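Local coordinates for protein lovastatin nonaketide synthase, polyketide synthase component (Aspergillus terreus, PDB 7CPX) that builds the nonaketide backbone of lovastatin as a homodimeric, multidomain polyketide synthase, condensing malonyl units and methylating and reducing the growing chain, at residues L1527-L1538 / W1586-F1595. The protein carries 2 engineered substitutions. Numbering follows the deposited sequence.
Sequences LEKTMAHARSLL and WDAILKRVGF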
loop_
_atom_site.group_PDB
_atom_site.type_symbol
_atom_site.label_atom_id
_atom_site.label_comp_id
_atom_site.label_asym_id
_atom_site.label_seq_id
_atom_site.Cartn_x
_atom_site.Cartn_y
_atom_site.Cartn_z
ATOM N N LEU A 1527 46.751 -67.493 7.167
ATOM C CA LEU A 1527 45.413 -67.922 7.565
ATOM C C LEU A 1527 45.293 -68.136 9.069
ATOM O O LEU A 1527 44.408 -67.572 9.721
ATOM C CB LEU A 1527 45.049 -69.206 6.814
ATOM C CG LEU A 1527 43.691 -69.830 7.146
ATOM C CD1 LEU A 1527 42.568 -68.841 6.884
ATOM C CD2 LEU A 1527 43.480 -71.103 6.344
ATOM N N GLU A 1528 46.180 -68.952 9.639
ATOM C CA GLU A 1528 46.110 -69.216 11.072
ATOM C C GLU A 1528 46.308 -67.937 11.876
ATOM O O GLU A 1528 45.578 -67.680 12.840
ATOM C CB GLU A 1528 47.150 -70.264 11.465
ATOM C CG GLU A 1528 47.066 -71.546 10.654
ATOM C CD GLU A 1528 47.926 -72.657 11.224
ATOM O OE1 GLU A 1528 48.625 -72.413 12.232
ATOM O OE2 GLU A 1528 47.902 -73.774 10.667
ATOM N N LYS A 1529 47.283 -67.113 11.485
ATOM C CA LYS A 1529 47.531 -65.876 12.218
ATOM C C LYS A 1529 46.393 -64.881 12.021
ATOM O O LYS A 1529 46.046 -64.140 12.946
ATOM C CB LYS A 1529 48.862 -65.268 11.785
ATOM C CG LYS A 1529 50.044 -66.206 11.962
ATOM C CD LYS A 1529 51.373 -65.468 11.894
ATOM C CE LYS A 1529 51.600 -64.832 10.533
ATOM N NZ LYS A 1529 52.937 -64.186 10.438
ATOM N N THR A 1530 45.797 -64.849 10.829
ATOM C CA THR A 1530 44.654 -63.968 10.608
ATOM C C THR A 1530 43.473 -64.378 11.479
ATOM O O THR A 1530 42.777 -63.525 12.045
ATOM C CB THR A 1530 44.257 -63.979 9.131
ATOM O OG1 THR A 1530 43.800 -65.285 8.765
ATOM C CG2 THR A 1530 45.441 -63.594 8.254
ATOM N N MET A 1531 43.231 -65.684 11.604
ATOM C CA MET A 1531 42.147 -66.151 12.460
ATOM C C MET A 1531 42.458 -65.889 13.930
ATOM O O MET A 1531 41.557 -65.585 14.719
ATOM C CB MET A 1531 41.892 -67.635 12.205
ATOM C CG MET A 1531 41.474 -67.932 10.770
ATOM S SD MET A 1531 41.555 -69.678 10.332
ATOM C CE MET A 1531 40.205 -70.333 11.303
ATOM N N ALA A 1532 43.733 -65.992 14.315
ATOM C CA ALA A 1532 44.121 -65.615 15.670
ATOM C C ALA A 1532 43.861 -64.134 15.917
ATOM O O ALA A 1532 43.430 -63.742 17.005
ATOM C CB ALA A 1532 45.594 -65.950 15.906
ATOM N N HIS A 1533 44.127 -63.297 14.915
ATOM C CA HIS A 1533 43.807 -61.876 15.019
ATOM C C HIS A 1533 42.309 -61.670 15.204
ATOM O O HIS A 1533 41.870 -60.873 16.047
ATOM C CB HIS A 1533 44.296 -61.154 13.764
ATOM C CG HIS A 1533 45.781 -61.196 13.584
ATOM N ND1 HIS A 1533 46.387 -61.037 12.356
ATOM C CD2 HIS A 1533 46.783 -61.380 14.476
ATOM C CE1 HIS A 1533 47.698 -61.123 12.500
ATOM N NE2 HIS A 1533 47.964 -61.330 13.777
ATOM N N ALA A 1534 41.507 -62.386 14.416
ATOM C CA ALA A 1534 40.058 -62.299 14.559
ATOM C C ALA A 1534 39.633 -62.675 15.972
ATOM O O ALA A 1534 38.763 -62.024 16.562
ATOM C CB ALA A 1534 39.376 -63.203 13.534
ATOM N N ARG A 1535 40.239 -63.724 16.530
ATOM C CA ARG A 1535 39.983 -64.066 17.926
ATOM C C ARG A 1535 40.363 -62.914 18.844
ATOM O O ARG A 1535 39.626 -62.582 19.780
ATOM C CB ARG A 1535 40.766 -65.319 18.317
ATOM C CG ARG A 1535 40.511 -65.803 19.736
ATOM C CD ARG A 1535 39.037 -66.076 19.980
ATOM N NE ARG A 1535 38.804 -66.728 21.263
ATOM C CZ ARG A 1535 38.691 -66.092 22.421
ATOM N NH1 ARG A 1535 38.799 -64.774 22.501
ATOM N NH2 ARG A 1535 38.468 -66.794 23.527
ATOM N N SER A 1536 41.517 -62.297 18.589
ATOM C CA SER A 1536 41.966 -61.187 19.419
ATOM C C SER A 1536 40.935 -60.071 19.452
ATOM O O SER A 1536 40.712 -59.463 20.504
ATOM C CB SER A 1536 43.305 -60.655 18.905
ATOM O OG SER A 1536 44.290 -61.672 18.905
ATOM N N LEU A 1537 40.296 -59.786 18.317
ATOM C CA LEU A 1537 39.263 -58.759 18.290
ATOM C C LEU A 1537 37.920 -59.236 18.822
ATOM O O LEU A 1537 37.129 -58.410 19.292
ATOM C CB LEU A 1537 39.068 -58.225 16.866
ATOM C CG LEU A 1537 40.109 -57.225 16.353
ATOM C CD1 LEU A 1537 39.640 -56.611 15.044
ATOM C CD2 LEU A 1537 40.406 -56.138 17.379
ATOM N N LEU A 1538 37.638 -60.534 18.765
ATOM C CA LEU A 1538 36.355 -61.046 19.223
ATOM C C LEU A 1538 36.319 -61.154 20.739
ATOM O O LEU A 1538 37.297 -61.559 21.375
ATOM C CB LEU A 1538 36.069 -62.415 18.609
ATOM C CG LEU A 1538 35.587 -62.433 17.160
ATOM C CD1 LEU A 1538 35.446 -63.862 16.680
ATOM C CD2 LEU A 1538 34.268 -61.694 17.014
ATOM N N TRP A 1586 39.235 -76.778 8.217
ATOM C CA TRP A 1586 38.769 -75.515 8.774
ATOM C C TRP A 1586 38.569 -75.643 10.273
ATOM O O TRP A 1586 39.011 -74.790 11.044
ATOM C CB TRP A 1586 37.460 -75.085 8.113
ATOM C CG TRP A 1586 37.617 -74.188 6.931
ATOM C CD1 TRP A 1586 37.250 -74.459 5.648
ATOM C CD2 TRP A 1586 38.171 -72.868 6.920
ATOM N NE1 TRP A 1586 37.543 -73.391 4.836
ATOM C CE2 TRP A 1586 38.110 -72.401 5.593
ATOM C CE3 TRP A 1586 38.714 -72.034 7.904
ATOM C CZ2 TRP A 1586 38.574 -71.142 5.223
ATOM C CZ3 TRP A 1586 39.173 -70.783 7.533
ATOM C CH2 TRP A 1586 39.100 -70.350 6.205
ATOM N N ASP A 1587 37.901 -76.715 10.704
ATOM C CA ASP A 1587 37.669 -76.926 12.127
ATOM C C ASP A 1587 38.983 -77.076 12.879
ATOM O O ASP A 1587 39.153 -76.514 13.964
ATOM C CB ASP A 1587 36.792 -78.162 12.329
ATOM C CG ASP A 1587 36.462 -78.409 13.785
ATOM O OD1 ASP A 1587 35.623 -77.668 14.338
ATOM O OD2 ASP A 1587 37.039 -79.346 14.374
ATOM N N ALA A 1588 39.924 -77.833 12.315
ATOM C CA ALA A 1588 41.206 -78.036 12.985
ATOM C C ALA A 1588 41.941 -76.714 13.175
ATOM O O ALA A 1588 42.343 -76.364 14.293
ATOM C CB ALA A 1588 42.064 -79.017 12.186
ATOM N N ILE A 1589 42.109 -75.954 12.091
ATOM C CA ILE A 1589 42.808 -74.674 12.180
ATOM C C ILE A 1589 42.066 -73.732 13.117
ATOM O O ILE A 1589 42.672 -73.043 13.945
ATOM C CB ILE A 1589 42.966 -74.054 10.779
ATOM C CG1 ILE A 1589 43.842 -74.942 9.894
ATOM C CG2 ILE A 1589 43.554 -72.656 10.890
ATOM C CD1 ILE A 1589 43.715 -74.641 8.415
ATOM N N LEU A 1590 40.741 -73.694 12.996
ATOM C CA LEU A 1590 39.922 -72.769 13.763
ATOM C C LEU A 1590 40.008 -73.064 15.256
ATOM O O LEU A 1590 40.059 -72.141 16.076
ATOM C CB LEU A 1590 38.487 -72.866 13.239
ATOM C CG LEU A 1590 37.381 -71.894 13.635
ATOM C CD1 LEU A 1590 36.624 -72.458 14.813
ATOM C CD2 LEU A 1590 37.914 -70.508 13.926
ATOM N N LYS A 1591 40.026 -74.346 15.627
ATOM C CA LYS A 1591 40.265 -74.712 17.017
ATOM C C LYS A 1591 41.672 -74.328 17.452
ATOM O O LYS A 1591 41.869 -73.836 18.569
ATOM C CB LYS A 1591 40.038 -76.210 17.208
ATOM C CG LYS A 1591 38.590 -76.642 17.072
ATOM C CD LYS A 1591 38.470 -78.156 17.021
ATOM C CE LYS A 1591 37.026 -78.608 17.168
ATOM N NZ LYS A 1591 36.865 -80.061 16.884
ATOM N N ARG A 1592 42.664 -74.544 16.584
ATOM C CA ARG A 1592 44.041 -74.237 16.958
ATOM C C ARG A 1592 44.226 -72.749 17.233
ATOM O O ARG A 1592 45.041 -72.365 18.079
ATOM C CB ARG A 1592 45.004 -74.694 15.864
ATOM C CG ARG A 1592 45.348 -76.171 15.920
ATOM C CD ARG A 1592 46.611 -76.473 15.131
ATOM N NE ARG A 1592 46.457 -76.179 13.711
ATOM C CZ ARG A 1592 45.987 -77.033 12.813
ATOM N NH1 ARG A 1592 45.598 -78.252 13.152
ATOM N NH2 ARG A 1592 45.904 -76.656 11.540
ATOM N N VAL A 1593 43.476 -71.898 16.537
ATOM C CA VAL A 1593 43.659 -70.454 16.646
ATOM C C VAL A 1593 42.715 -69.887 17.701
ATOM O O VAL A 1593 42.503 -68.671 17.768
ATOM C CB VAL A 1593 43.453 -69.758 15.288
ATOM C CG1 VAL A 1593 44.446 -70.287 14.263
ATOM C CG2 VAL A 1593 42.024 -69.934 14.799
ATOM N N GLY A 1594 42.142 -70.758 18.530
ATOM C CA GLY A 1594 41.385 -70.309 19.682
ATOM C C GLY A 1594 39.917 -70.041 19.419
ATOM O O GLY A 1594 39.431 -68.936 19.677
ATOM N N PHE A 1595 39.198 -71.038 18.908
ATOM C CA PHE A 1595 37.763 -70.932 18.690
ATOM C C PHE A 1595 37.104 -72.245 19.099
ATOM O O PHE A 1595 37.765 -73.180 19.560
ATOM C CB PHE A 1595 37.441 -70.600 17.231
ATOM C CG PHE A 1595 37.773 -69.195 16.831
ATOM C CD1 PHE A 1595 39.060 -68.852 16.464
ATOM C CD2 PHE A 1595 36.791 -68.224 16.787
ATOM C CE1 PHE A 1595 39.364 -67.570 16.073
ATOM C CE2 PHE A 1595 37.091 -66.935 16.403
ATOM C CZ PHE A 1595 38.380 -66.605 16.047
#
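The ring of Phe-1595 has the CD of Arg-1535 over one face, a CH-pi contact 4.1 Å from the ring centroid. At its edge lie the backbone O of Met-1531 and CD1 of Leu-1538. The Trp-1586 ring is also met at its edge. There Met-1531 SD makes a Met-aromatic contact, 3.8 Å from Trp-1586 CZ3.

Helix 1527-1537 and helix 1586-1592, with the turn that follows it, belong to the Rossmann-like methyltransferase fold; these segments cross at -53°. Both helices pack on strand 1542-1547 of the central sheet, Ala-1534 on Met-1544 and Trp-1586 on Ile-1546. From the turn, Phe-1595 also reaches Met-1544.

Met-1531 fills the middle of the interface. Its chain bends at chi3 (70°), which brings CE to 3.5 Å from Leu-1590 CD2. Its SD also touches Ile-1589 CG2, and its CB meets Val-1593 CG2. Leu-1527 adds its CD1 near Trp-1586 CH2 and its CD2 near Ile-1589 CD1.

Toward solvent, Glu-1528 OE2 and Arg-1592 NH2 form a long salt bridge of 3.6 Å. With CG anti to the backbone N (chi1 -177°) and a bend at chi2, the Arg-1535 chain runs past Phe-1595 in the opposite direction, which sets CD over the ring face. Its NH2 is hydrogen-bonded to Ile-1620 O. Its NE makes a weak, bent bond of 2.8 Å to Gly-1594 O, which lies in the guanidinium plane.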